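Local coordinates for putative aminooxidase (Propionibacterium acnes, PDB 2BA9), which isomerises polyunsaturated fatty acids, producing conjugated linoleic acid, probably with the help of its bound FAD, at residues Pro104-Gln109 with Ala157-Ile162; Ile229-Gly234 with Gly392-Phe397; Met311-Arg316 with Phe355-Glu360; Cys412-Ser415 with Thr420-Phe423. All blocks are in the same frame, centred on the assembly; numbering follows the deposited sequence.

Overall arrangement
The contacts differ in burial and chemistry. Contact 1 is a surface salt bridge between two helices, and contact 3 a buried aromatic packing of a strand against the end of a helix; their centres lie about 25 Å apart. Contacts 2 and 4 sit on the same side of the chain's centre, with centres about 18 Å apart, and join where F397 of strand 396-398 meets F422 and F423 of helix 408-423, the next regular element in the chain. Both are partly buried and centred on arginines: contact 2 ties a loop to the edge of the parallel sheet by hydrogen bonds, whereas contact 4 joins turns of one helix through an arginine-tyrosine approach and a weak water bridge.

Contact 1. Residues Pro104-Gln109 with Ala157-Ile162; sequences PVRGPQ and ARDLWI
R106 and D159 are joined by a two-pronged salt bridge in which the arginine presents its NE side: R106 NE donates to D159 OD2 at 2.9 Å, and R106 NH2 donates to D159 OD1 at 3.0 Å. Each nitrogen thus has its own oxygen, but the pairing is not coplanar. The guanidinium and carboxylate planes stand 67° apart, and both carboxylate oxygens are met from above their plane, OD2 by as much as 51°. The two side chains approach from opposite directions, the arginine reaching out from the first turn of helix 106-122 and the aspartate from the short helix 158-161. A bend at chi2 (46°) in an otherwise extended R106 chain turns its NE edge to the acid and also brings R106 CG to 3.6 Å from D159 OD2.

The remaining amino group, R106 NH1, turns toward its own helix, one turn on, and makes a weak bond of 3.3 Å to Q109 OE1, which lies in the guanidinium plane. Beyond the ion pair, the helices also pack further along: D159 rests on V110, A157 on A113 and L160 on V114, while W161 touches L117. The backbones remain well apart at the bridge itself, with R106 CA 9.3 Å from D159 CA.

A dodecaethylene glycol, probably from the crystallisation liquor, lies about 4 Å from the D159 side chain. With both partners partly exposed, solvent probably weakens the electrostatic attraction, but two bonds to two oxygens should still limit rotation of the carboxylate, and the ion pair probably adds a polar link at the edge of the apolar packing.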
loop_
_atom_site.group_PDB
_atom_site.type_symbol
_atom_site.label_atom_id
_atom_site.label_comp_id
_atom_site.label_asym_id
_atom_site.label_seq_id
_atom_site.Cartn_x
_atom_site.Cartn_y
_atom_site.Cartn_z
ATOM N N PRO A 104 6.213 25.185 -21.057
ATOM C CA PRO A 104 5.614 25.467 -22.372
ATOM C C PRO A 104 5.690 24.333 -23.392
ATOM O O PRO A 104 4.809 24.224 -24.246
ATOM C CB PRO A 104 6.434 26.657 -22.887
ATOM C CG PRO A 104 7.138 27.210 -21.712
ATOM C CD PRO A 104 7.375 26.059 -20.799
ATOM N N VAL A 105 6.753 23.538 -23.324
ATOM C CA VAL A 105 6.950 22.408 -24.229
ATOM C C VAL A 105 6.388 21.117 -23.630
ATOM O O VAL A 105 5.670 20.374 -24.302
ATOM C CB VAL A 105 8.435 22.180 -24.523
ATOM C CG1 VAL A 105 8.587 21.088 -25.578
ATOM C CG2 VAL A 105 9.094 23.473 -24.970
ATOM N N ARG A 106 6.723 20.859 -22.368
ATOM C CA ARG A 106 6.361 19.597 -21.723
ATOM C C ARG A 106 4.876 19.571 -21.361
ATOM O O ARG A 106 4.205 18.541 -21.517
ATOM C CB ARG A 106 7.234 19.356 -20.477
ATOM C CG ARG A 106 7.043 17.975 -19.813
ATOM C CD ARG A 106 7.033 16.828 -20.821
ATOM N NE ARG A 106 7.306 15.533 -20.191
ATOM C CZ ARG A 106 7.447 14.376 -20.841
ATOM N NH1 ARG A 106 7.318 14.319 -22.159
ATOM N NH2 ARG A 106 7.713 13.263 -20.165
ATOM N N GLY A 107 4.367 20.703 -20.885
ATOM C CA GLY A 107 2.983 20.797 -20.416
ATOM C C GLY A 107 1.941 20.246 -21.380
ATOM O O GLY A 107 1.115 19.399 -20.997
ATOM N N PRO A 108 1.944 20.744 -22.632
ATOM C CA PRO A 108 1.009 20.229 -23.642
ATOM C C PRO A 108 1.234 18.755 -24.025
ATOM O O PRO A 108 0.296 18.100 -24.478
ATOM C CB PRO A 108 1.262 21.136 -24.854
ATOM C CG PRO A 108 2.024 22.344 -24.313
ATOM C CD PRO A 108 2.798 21.829 -23.166
ATOM N N GLN A 109 2.453 18.247 -23.852
ATOM C CA GLN A 109 2.741 16.841 -24.149
ATOM C C GLN A 109 2.081 15.931 -23.120
ATOM O O GLN A 109 1.396 14.966 -23.470
ATOM C CB GLN A 109 4.246 16.590 -24.202
ATOM C CG GLN A 109 4.923 17.166 -25.436
ATOM C CD GLN A 109 6.439 17.315 -25.273
ATOM O OE1 GLN A 109 7.018 16.848 -24.299
ATOM N NE2 GLN A 109 7.077 17.982 -26.229
ATOM N N ALA A 157 2.428 10.868 -20.211
ATOM C CA ALA A 157 1.481 10.649 -19.108
ATOM C C ALA A 157 2.159 10.384 -17.749
ATOM O O ALA A 157 1.588 10.686 -16.687
ATOM C CB ALA A 157 0.516 9.511 -19.451
ATOM N N ARG A 158 3.371 9.827 -17.798
ATOM C CA ARG A 158 4.133 9.442 -16.605
ATOM C C ARG A 158 4.436 10.611 -15.676
ATOM O O ARG A 158 4.563 10.414 -14.474
ATOM C CB ARG A 158 5.462 8.772 -17.003
ATOM C CG ARG A 158 6.542 9.768 -17.417
ATOM C CD ARG A 158 7.729 9.106 -18.129
ATOM N NE ARG A 158 8.290 7.922 -17.462
ATOM C CZ ARG A 158 9.044 7.943 -16.361
ATOM N NH1 ARG A 158 9.304 9.079 -15.736
ATOM N NH2 ARG A 158 9.533 6.811 -15.856
ATOM N N ASP A 159 4.596 11.811 -16.224
ATOM C CA ASP A 159 4.843 13.003 -15.406
ATOM C C ASP A 159 3.720 13.256 -14.402
ATOM O O ASP A 159 3.968 13.724 -13.299
ATOM C CB ASP A 159 5.004 14.243 -16.295
ATOM C CG ASP A 159 6.336 14.280 -17.022
ATOM O OD1 ASP A 159 6.949 13.213 -17.274
ATOM O OD2 ASP A 159 6.774 15.399 -17.334
ATOM N N LEU A 160 2.486 12.965 -14.793
ATOM C CA LEU A 160 1.335 13.087 -13.883
ATOM C C LEU A 160 1.249 11.891 -12.928
ATOM O O LEU A 160 1.137 12.058 -11.729
ATOM C CB LEU A 160 0.018 13.202 -14.665
ATOM C CG LEU A 160 -1.226 13.527 -13.819
ATOM C CD1 LEU A 160 -1.222 14.971 -13.386
ATOM C CD2 LEU A 160 -2.496 13.225 -14.560
ATOM N N TRP A 161 1.324 10.690 -13.483
ATOM C CA TRP A 161 1.132 9.441 -12.723
ATOM C C TRP A 161 2.225 9.150 -11.694
ATOM O O TRP A 161 1.985 8.472 -10.704
ATOM C CB TRP A 161 1.024 8.253 -13.694
ATOM C CG TRP A 161 -0.361 7.721 -13.848
ATOM C CD1 TRP A 161 -0.908 6.680 -13.175
ATOM C CD2 TRP A 161 -1.370 8.194 -14.748
ATOM N NE1 TRP A 161 -2.195 6.471 -13.585
ATOM C CE2 TRP A 161 -2.509 7.392 -14.550
ATOM C CE3 TRP A 161 -1.426 9.227 -15.691
ATOM C CZ2 TRP A 161 -3.688 7.577 -15.273
ATOM C CZ3 TRP A 161 -2.596 9.416 -16.400
ATOM C CH2 TRP A 161 -3.716 8.600 -16.183
ATOM N N ILE A 162 3.417 9.676 -11.931
ATOM C CA ILE A 162 4.579 9.299 -11.147
ATOM C C ILE A 162 4.556 9.843 -9.716
ATOM O O ILE A 162 5.021 9.180 -8.801
ATOM C CB ILE A 162 5.884 9.703 -11.841
ATOM C CG1 ILE A 162 7.072 8.930 -11.239
ATOM C CG2 ILE A 162 6.091 11.217 -11.792
ATOM C CD1 ILE A 162 8.364 9.142 -11.989
#

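Contact 2. Residues Ile229-Gly234 with Gly392-Phe397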
loop_
_atom_site.group_PDB
_atom_site.type_symbol
_atom_site.label_atom_id
_atom_site.label_comp_id
_atom_site.label_asym_id
_atom_site.label_seq_id
_atom_site.Cartn_x
_atom_site.Cartn_y
_atom_site.Cartn_z
ATOM N N ILE A 229 2.576 -23.377 11.356
ATOM C CA ILE A 229 1.251 -23.723 10.827
ATOM C C ILE A 229 1.389 -24.957 9.945
ATOM O O ILE A 229 2.195 -24.974 9.010
ATOM C CB ILE A 229 0.598 -22.584 10.004
ATOM C CG1 ILE A 229 0.366 -21.343 10.880
ATOM C CG2 ILE A 229 -0.714 -23.063 9.382
ATOM C CD1 ILE A 229 -0.231 -20.155 10.146
ATOM N N THR A 230 0.608 -25.988 10.270
ATOM C CA THR A 230 0.532 -27.219 9.486
ATOM C C THR A 230 -0.929 -27.491 9.119
ATOM O O THR A 230 -1.846 -27.164 9.879
ATOM C CB THR A 230 1.102 -28.415 10.260
ATOM O OG1 THR A 230 0.402 -28.557 11.504
ATOM C CG2 THR A 230 2.587 -28.214 10.528
ATOM N N ARG A 231 -1.141 -28.089 7.955
ATOM C CA ARG A 231 -2.482 -28.205 7.399
ATOM C C ARG A 231 -2.759 -29.618 6.912
ATOM O O ARG A 231 -2.807 -29.873 5.711
ATOM C CB ARG A 231 -2.669 -27.206 6.262
ATOM C CG ARG A 231 -2.764 -25.774 6.725
ATOM C CD ARG A 231 -2.395 -24.823 5.619
ATOM N NE ARG A 231 -0.999 -24.976 5.201
ATOM C CZ ARG A 231 -0.489 -24.506 4.059
ATOM N NH1 ARG A 231 0.795 -24.694 3.777
ATOM N NH2 ARG A 231 -1.254 -23.844 3.195
ATOM N N GLU A 232 -2.977 -30.524 7.856
ATOM C CA GLU A 232 -3.255 -31.915 7.541
ATOM C C GLU A 232 -4.680 -32.292 7.941
ATOM O O GLU A 232 -5.346 -31.563 8.671
ATOM C CB GLU A 232 -2.263 -32.841 8.253
ATOM C CG GLU A 232 -0.886 -32.253 8.518
ATOM C CD GLU A 232 -0.752 -31.724 9.947
ATOM O OE1 GLU A 232 -1.168 -30.569 10.219
ATOM O OE2 GLU A 232 -0.234 -32.477 10.802
ATOM N N ASP A 233 -5.136 -33.438 7.434
ATOM C CA ASP A 233 -6.431 -34.029 7.807
ATOM C C ASP A 233 -7.623 -33.095 7.545
ATOM O O ASP A 233 -8.713 -33.299 8.094
ATOM C CB ASP A 233 -6.422 -34.452 9.285
ATOM C CG ASP A 233 -5.173 -35.248 9.674
ATOM O OD1 ASP A 233 -4.888 -36.281 9.025
ATOM O OD2 ASP A 233 -4.483 -34.834 10.640
ATOM N N GLY A 234 -7.412 -32.088 6.701
ATOM C CA GLY A 234 -8.454 -31.118 6.356
ATOM C C GLY A 234 -8.631 -29.997 7.364
ATOM O O GLY A 234 -9.651 -29.311 7.353
ATOM N N GLY A 392 -8.397 -21.589 -1.548
ATOM C CA GLY A 392 -9.138 -22.634 -0.848
ATOM C C GLY A 392 -8.409 -23.957 -0.693
ATOM O O GLY A 392 -8.899 -24.853 0.007
ATOM N N ARG A 393 -7.238 -24.086 -1.324
ATOM C CA ARG A 393 -6.429 -25.307 -1.216
ATOM C C ARG A 393 -6.011 -25.570 0.218
ATOM O O ARG A 393 -5.335 -24.743 0.844
ATOM C CB ARG A 393 -5.172 -25.238 -2.085
ATOM C CG ARG A 393 -4.345 -26.531 -2.037
ATOM C CD ARG A 393 -3.010 -26.424 -2.745
ATOM N NE ARG A 393 -3.151 -26.175 -4.177
ATOM C CZ ARG A 393 -2.149 -26.184 -5.052
ATOM N NH1 ARG A 393 -0.907 -26.452 -4.665
ATOM N NH2 ARG A 393 -2.393 -25.923 -6.328
ATOM N N ARG A 394 -6.391 -26.750 0.709
ATOM C CA ARG A 394 -6.204 -27.133 2.105
ATOM C C ARG A 394 -6.706 -26.042 3.028
ATOM O O ARG A 394 -6.031 -25.658 3.989
ATOM C CB ARG A 394 -4.744 -27.488 2.386
ATOM C CG ARG A 394 -4.347 -28.838 1.795
ATOM C CD ARG A 394 -2.866 -28.900 1.532
ATOM N NE ARG A 394 -2.104 -29.184 2.741
ATOM C CZ ARG A 394 -0.877 -28.731 2.995
ATOM N NH1 ARG A 394 -0.242 -27.935 2.148
ATOM N NH2 ARG A 394 -0.277 -29.074 4.119
ATOM N N ASN A 395 -7.897 -25.539 2.695
ATOM C CA ASN A 395 -8.609 -24.548 3.499
ATOM C C ASN A 395 -7.807 -23.284 3.789
ATOM O O ASN A 395 -8.007 -22.631 4.815
ATOM C CB ASN A 395 -9.079 -25.190 4.803
ATOM C CG ASN A 395 -9.845 -26.465 4.569
ATOM O OD1 ASN A 395 -10.701 -26.524 3.689
ATOM N ND2 ASN A 395 -9.551 -27.493 5.348
ATOM N N THR A 396 -6.911 -22.950 2.862
ATOM C CA THR A 396 -6.078 -21.769 2.969
ATOM C C THR A 396 -6.475 -20.801 1.875
ATOM O O THR A 396 -6.555 -21.190 0.706
ATOM C CB THR A 396 -4.601 -22.115 2.789
ATOM O OG1 THR A 396 -4.235 -23.129 3.731
ATOM C CG2 THR A 396 -3.735 -20.876 2.994
ATOM N N PHE A 397 -6.719 -19.549 2.263
ATOM C CA PHE A 397 -7.047 -18.486 1.324
ATOM C C PHE A 397 -5.987 -17.390 1.396
ATOM O O PHE A 397 -5.361 -17.180 2.437
ATOM C CB PHE A 397 -8.446 -17.940 1.597
ATOM C CG PHE A 397 -9.536 -18.950 1.373
ATOM C CD1 PHE A 397 -10.152 -19.064 0.130
ATOM C CD2 PHE A 397 -9.938 -19.804 2.402
ATOM C CE1 PHE A 397 -11.155 -19.980 -0.076
ATOM C CE2 PHE A 397 -10.935 -20.742 2.194
ATOM C CZ PHE A 397 -11.547 -20.830 0.954
#
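R231 and R394 supply the hydrogen bonds, each arginine reaching into the other segment. R394 holds the carbonyl R231 O with two nitrogens: R394 NE, at 3.1 Å from R231 O, lies in the carbonyl plane, while R394 NH2 comes from above it. In return R231 NH2 donates to T396 OG1 at 3.1 Å, almost straight (173°) and with the oxygen in the guanidinium plane. The T396 hydroxyl passes the chain on, donating to R394 O.

These bonds join two sheets. R231 follows strand 226-230, an edge of a three-stranded antiparallel sheet, and T396 opens strand 396-398, an edge of the four-stranded parallel sheet; the pairing of such sheets fits the Rossmann-type FAD domain of the amine oxidase family.

The two arginine side chains cross at about a right angle, their guanidinium planes 36° apart, with R394 NH1 lying over one face of the R231 guanidinium and 3.8 Å from R231 NH1. D264 gathers them, pairing with R231 NH1 through one oxygen and with R394 NH2 through the other; E269 is a second acid on R231 NH1.

Packing adds R231 CB, which sits over a face of the R394 guanidinium, 3.7 Å from R394 NH2.

Contact 3. Residues Met311-Arg316 with Phe355-Glu360; sequences MVYYHR and FGHPVE
Y313 meets both F355 and H357, the first with its CE2 corner and the second with its phenol end. Toward F355 the contact is apolar and buried: Y313 CE2 lies 3.8 Å from F355 CD2, the two side chains sliding past each other in opposite directions. M352 of helix 341-355 and L91 of strand 88-91 also touch Y313, and L91 reaches F355 as well. The tyrosine gets there with CG between its backbone N and carbonyl carbon (chi1 56°), a rotamer that sends the ring off strand 310-315 toward the helix end.

The H357 end is more polar and more accessible, the histidine being partly exposed. Its imidazole crosses the tyrosine at about a right angle, the ring planes being 65° apart and the centroids 5.5 Å. Y313 CZ is 3.8 Å from H357 CD2, and the phenol oxygen Y313 OH is 3.3 Å from H357 NE2. The other ring nitrogen, H357 ND1, is hydrogen-bonded to E290 O, which probably helps fix how the imidazole is turned. Between the two partners G356 ends helix 341-355 in a Schellman motif, and beyond H357 the chain veers off into strand 359-373.

The contact thus joins the end of helix 341-355 to strand 310-315 of the mixed sheet through aromatic packing, its polar character lying at the H357 end, where ND1 is already taken by E290 O.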
loop_
_atom_site.group_PDB
_atom_site.type_symbol
_atom_site.label_atom_id
_atom_site.label_comp_id
_atom_site.label_asym_id
_atom_site.label_seq_id
_atom_site.Cartn_x
_atom_site.Cartn_y
_atom_site.Cartn_z
ATOM N N MET A 311 12.025 11.877 -1.947
ATOM C CA MET A 311 11.151 12.113 -3.089
ATOM C C MET A 311 9.976 13.037 -2.765
ATOM O O MET A 311 9.377 13.617 -3.655
ATOM C CB MET A 311 10.614 10.786 -3.602
ATOM C CG MET A 311 11.701 9.774 -3.898
ATOM S SD MET A 311 10.992 8.274 -4.582
ATOM C CE MET A 311 10.324 7.514 -3.106
ATOM N N VAL A 312 9.658 13.152 -1.482
ATOM C CA VAL A 312 8.531 13.939 -1.024
ATOM C C VAL A 312 8.639 14.082 0.482
ATOM O O VAL A 312 9.244 13.243 1.158
ATOM C CB VAL A 312 7.170 13.292 -1.399
ATOM C CG1 VAL A 312 7.073 11.885 -0.838
ATOM C CG2 VAL A 312 5.992 14.154 -0.909
ATOM N N TYR A 313 8.094 15.181 0.999
ATOM C CA TYR A 313 7.949 15.341 2.441
ATOM C C TYR A 313 6.572 15.880 2.745
ATOM O O TYR A 313 5.983 16.578 1.930
ATOM C CB TYR A 313 9.052 16.213 3.044
ATOM C CG TYR A 313 9.193 17.590 2.455
ATOM C CD1 TYR A 313 8.372 18.641 2.862
ATOM C CD2 TYR A 313 10.170 17.856 1.504
ATOM C CE1 TYR A 313 8.518 19.905 2.318
ATOM C CE2 TYR A 313 10.319 19.109 0.959
ATOM C CZ TYR A 313 9.498 20.140 1.366
ATOM O OH TYR A 313 9.663 21.405 0.805
ATOM N N TYR A 314 6.078 15.535 3.926
ATOM C CA TYR A 314 4.714 15.829 4.340
ATOM C C TYR A 314 4.620 16.904 5.427
ATOM O O TYR A 314 5.118 16.717 6.543
ATOM C CB TYR A 314 4.079 14.523 4.814
ATOM C CG TYR A 314 2.669 14.601 5.347
ATOM C CD1 TYR A 314 1.733 15.476 4.816
ATOM C CD2 TYR A 314 2.272 13.754 6.362
ATOM C CE1 TYR A 314 0.437 15.525 5.318
ATOM C CE2 TYR A 314 1.005 13.785 6.861
ATOM C CZ TYR A 314 0.083 14.672 6.345
ATOM O OH TYR A 314 -1.183 14.670 6.851
ATOM N N HIS A 315 3.978 18.019 5.065
ATOM C CA HIS A 315 3.600 19.117 5.960
ATOM C C HIS A 315 2.172 18.896 6.490
ATOM O O HIS A 315 1.206 19.070 5.763
ATOM C CB HIS A 315 3.686 20.445 5.169
ATOM C CG HIS A 315 3.399 21.687 5.969
ATOM N ND1 HIS A 315 2.240 22.418 5.813
ATOM C CD2 HIS A 315 4.141 22.355 6.885
ATOM C CE1 HIS A 315 2.270 23.472 6.613
ATOM N NE2 HIS A 315 3.412 23.458 7.277
ATOM N N ARG A 316 2.039 18.539 7.762
ATOM C CA ARG A 316 0.744 18.059 8.300
ATOM C C ARG A 316 -0.005 19.088 9.156
ATOM O O ARG A 316 -1.180 19.400 8.892
ATOM C CB ARG A 316 0.958 16.772 9.111
ATOM C CG ARG A 316 -0.306 16.195 9.782
ATOM C CD ARG A 316 -0.096 14.721 10.116
ATOM N NE ARG A 316 -1.133 14.108 10.950
ATOM C CZ ARG A 316 -2.273 13.584 10.499
ATOM N NH1 ARG A 316 -2.593 13.636 9.212
ATOM N NH2 ARG A 316 -3.119 13.012 11.346
ATOM N N PHE A 355 16.877 21.591 0.493
ATOM C CA PHE A 355 15.516 22.109 0.279
ATOM C C PHE A 355 15.222 23.368 1.117
ATOM O O PHE A 355 14.224 24.060 0.854
ATOM C CB PHE A 355 14.433 21.040 0.558
ATOM C CG PHE A 355 14.581 19.756 -0.241
ATOM C CD1 PHE A 355 15.254 19.719 -1.455
ATOM C CD2 PHE A 355 14.019 18.577 0.233
ATOM C CE1 PHE A 355 15.365 18.532 -2.176
ATOM C CE2 PHE A 355 14.124 17.380 -0.483
ATOM C CZ PHE A 355 14.803 17.361 -1.688
ATOM N N GLY A 356 16.071 23.652 2.114
ATOM C CA GLY A 356 15.902 24.817 2.995
ATOM C C GLY A 356 15.074 24.535 4.236
ATOM O O GLY A 356 14.563 25.449 4.880
ATOM N N HIS A 357 14.963 23.263 4.591
ATOM C CA HIS A 357 14.188 22.841 5.750
ATOM C C HIS A 357 15.061 21.906 6.588
ATOM O O HIS A 357 14.764 20.719 6.716
ATOM C CB HIS A 357 12.898 22.154 5.294
ATOM C CG HIS A 357 12.094 22.956 4.316
ATOM N ND1 HIS A 357 11.531 24.176 4.636
ATOM C CD2 HIS A 357 11.759 22.711 3.025
ATOM C CE1 HIS A 357 10.888 24.646 3.581
ATOM N NE2 HIS A 357 11.008 23.775 2.592
ATOM N N PRO A 358 16.187 22.432 7.113
ATOM C CA PRO A 358 17.149 21.543 7.771
ATOM C C PRO A 358 16.638 20.804 9.034
ATOM O O PRO A 358 15.891 21.370 9.838
ATOM C CB PRO A 358 18.336 22.459 8.081
ATOM C CG PRO A 358 17.848 23.857 7.913
ATOM C CD PRO A 358 16.654 23.826 7.042
ATOM N N VAL A 359 17.056 19.545 9.181
ATOM C CA VAL A 359 16.581 18.677 10.251
ATOM C C VAL A 359 17.335 18.996 11.543
ATOM O O VAL A 359 18.564 19.056 11.559
ATOM C CB VAL A 359 16.743 17.164 9.868
ATOM C CG1 VAL A 359 16.280 16.226 11.003
ATOM C CG2 VAL A 359 15.977 16.844 8.588
ATOM N N GLU A 360 16.602 19.229 12.623
ATOM C CA GLU A 360 17.209 19.289 13.945
ATOM C C GLU A 360 17.242 17.921 14.592
ATOM O O GLU A 360 18.158 17.623 15.347
ATOM C CB GLU A 360 16.433 20.229 14.858
ATOM C CG GLU A 360 16.371 21.639 14.316
ATOM C CD GLU A 360 15.493 22.557 15.146
ATOM O OE1 GLU A 360 14.460 22.087 15.688
ATOM O OE2 GLU A 360 15.843 23.754 15.247
#

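Contact 4. Residues Cys412-Ser415 with Thr420-Phe423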
loop_
_atom_site.group_PDB
_atom_site.type_symbol
_atom_site.label_atom_id
_atom_site.label_comp_id
_atom_site.label_asym_id
_atom_site.label_seq_id
_atom_site.Cartn_x
_atom_site.Cartn_y
_atom_site.Cartn_z
ATOM N N CYS A 412 -8.771 -3.878 1.604
ATOM C CA CYS A 412 -10.044 -4.041 2.301
ATOM C C CYS A 412 -11.123 -4.495 1.311
ATOM O O CYS A 412 -11.887 -5.409 1.602
ATOM C CB CYS A 412 -10.467 -2.743 2.991
ATOM S SG CYS A 412 -9.409 -2.249 4.384
ATOM N N HIS A 413 -11.164 -3.846 0.147
ATOM C CA HIS A 413 -12.066 -4.223 -0.967
ATOM C C HIS A 413 -11.847 -5.685 -1.409
ATOM O O HIS A 413 -12.807 -6.447 -1.639
ATOM C CB HIS A 413 -11.849 -3.238 -2.127
ATOM C CG HIS A 413 -12.837 -3.358 -3.248
ATOM N ND1 HIS A 413 -12.717 -2.631 -4.413
ATOM C CD2 HIS A 413 -13.932 -4.137 -3.404
ATOM C CE1 HIS A 413 -13.708 -2.939 -5.227
ATOM N NE2 HIS A 413 -14.462 -3.848 -4.638
ATOM N N TYR A 414 -10.586 -6.092 -1.491
ATOM C CA TYR A 414 -10.271 -7.484 -1.784
ATOM C C TYR A 414 -10.763 -8.425 -0.674
ATOM O O TYR A 414 -11.309 -9.493 -0.969
ATOM C CB TYR A 414 -8.768 -7.680 -2.009
ATOM C CG TYR A 414 -8.428 -9.056 -2.542
ATOM C CD1 TYR A 414 -8.222 -9.267 -3.895
ATOM C CD2 TYR A 414 -8.330 -10.151 -1.688
ATOM C CE1 TYR A 414 -7.927 -10.532 -4.387
ATOM C CE2 TYR A 414 -8.030 -11.411 -2.168
ATOM C CZ TYR A 414 -7.830 -11.593 -3.517
ATOM O OH TYR A 414 -7.533 -12.833 -3.999
ATOM N N SER A 415 -10.555 -8.048 0.589
ATOM C CA SER A 415 -11.069 -8.857 1.715
ATOM C C SER A 415 -12.613 -9.025 1.670
ATOM O O SER A 415 -13.134 -10.145 1.758
ATOM C CB SER A 415 -10.611 -8.283 3.067
ATOM O OG SER A 415 -9.306 -8.755 3.424
ATOM N N THR A 420 -17.432 -12.786 -0.419
ATOM C CA THR A 420 -18.378 -12.979 -1.516
ATOM C C THR A 420 -17.954 -14.113 -2.438
ATOM O O THR A 420 -18.767 -14.946 -2.803
ATOM C CB THR A 420 -18.541 -11.710 -2.377
ATOM O OG1 THR A 420 -18.793 -10.578 -1.533
ATOM C CG2 THR A 420 -19.694 -11.885 -3.359
ATOM N N ARG A 421 -16.678 -14.146 -2.805
ATOM C CA ARG A 421 -16.204 -15.103 -3.811
ATOM C C ARG A 421 -16.169 -16.554 -3.332
ATOM O O ARG A 421 -16.457 -17.469 -4.126
ATOM C CB ARG A 421 -14.823 -14.703 -4.331
ATOM C CG ARG A 421 -14.813 -13.403 -5.132
ATOM C CD ARG A 421 -13.564 -13.296 -5.954
ATOM N NE ARG A 421 -12.373 -13.257 -5.119
ATOM C CZ ARG A 421 -11.199 -13.832 -5.403
ATOM N NH1 ARG A 421 -11.015 -14.563 -6.505
ATOM N NH2 ARG A 421 -10.189 -13.685 -4.550
ATOM N N PHE A 422 -15.836 -16.770 -2.055
ATOM C CA PHE A 422 -15.588 -18.127 -1.550
ATOM C C PHE A 422 -16.390 -18.603 -0.322
ATOM O O PHE A 422 -16.515 -19.814 -0.095
ATOM C CB PHE A 422 -14.106 -18.268 -1.237
ATOM C CG PHE A 422 -13.215 -17.989 -2.409
ATOM C CD1 PHE A 422 -13.299 -18.765 -3.556
ATOM C CD2 PHE A 422 -12.299 -16.947 -2.374
ATOM C CE1 PHE A 422 -12.480 -18.506 -4.649
ATOM C CE2 PHE A 422 -11.476 -16.691 -3.453
ATOM C CZ PHE A 422 -11.564 -17.473 -4.590
ATOM N N PHE A 423 -16.922 -17.689 0.477
ATOM C CA PHE A 423 -17.506 -18.090 1.750
ATOM C C PHE A 423 -19.021 -18.168 1.702
ATOM O O PHE A 423 -19.607 -19.172 2.113
ATOM C CB PHE A 423 -17.033 -17.166 2.872
ATOM C CG PHE A 423 -15.591 -17.375 3.251
ATOM C CD1 PHE A 423 -15.255 -18.017 4.436
ATOM C CD2 PHE A 423 -14.569 -16.948 2.408
ATOM C CE1 PHE A 423 -13.917 -18.217 4.791
ATOM C CE2 PHE A 423 -13.229 -17.136 2.747
ATOM C CZ PHE A 423 -12.900 -17.772 3.946
HETATM O O HOH W 1 -11.374 -10.817 -3.337
#
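R421 reaches back toward Y414, two turns earlier in helix 408-423, and meets it at the phenol end of the ring. Bent at chi3 (-62°), its chain brings R421 NH2 to 2.8 Å from Y414 OH, which lies at the guanidinium edge near its plane; ring and guanidinium planes are 68° apart. A water ties the same residues differently: it donates to Y414 O at 2.7 Å and accepts a weak bond from R421 NE at 3.2 Å. This water also sits over the centre of the tyrosine ring, 3.3 Å above its plane. Outside the helix, Y414 OH is hydrogen-bonded to E388, with which R421 makes a long, weak ion pair, and Y134 has a cation-pi contact with the arginine.

F422 follows in a wider pi-type turn and brings one ring corner, CE2, to 3.4 Å above the centre of the R421 guanidinium. F423 turns into the domain, packing on L25 of helix 16-28 and on V249 and V251 of the parallel sheet, and both phenylalanines meet F397.

With its ion pair to E388 long and weak, R421 is probably placed largely by the Y134 and F422 rings and by weak polar contacts, while E388 bonds to the Y414 hydroxyl.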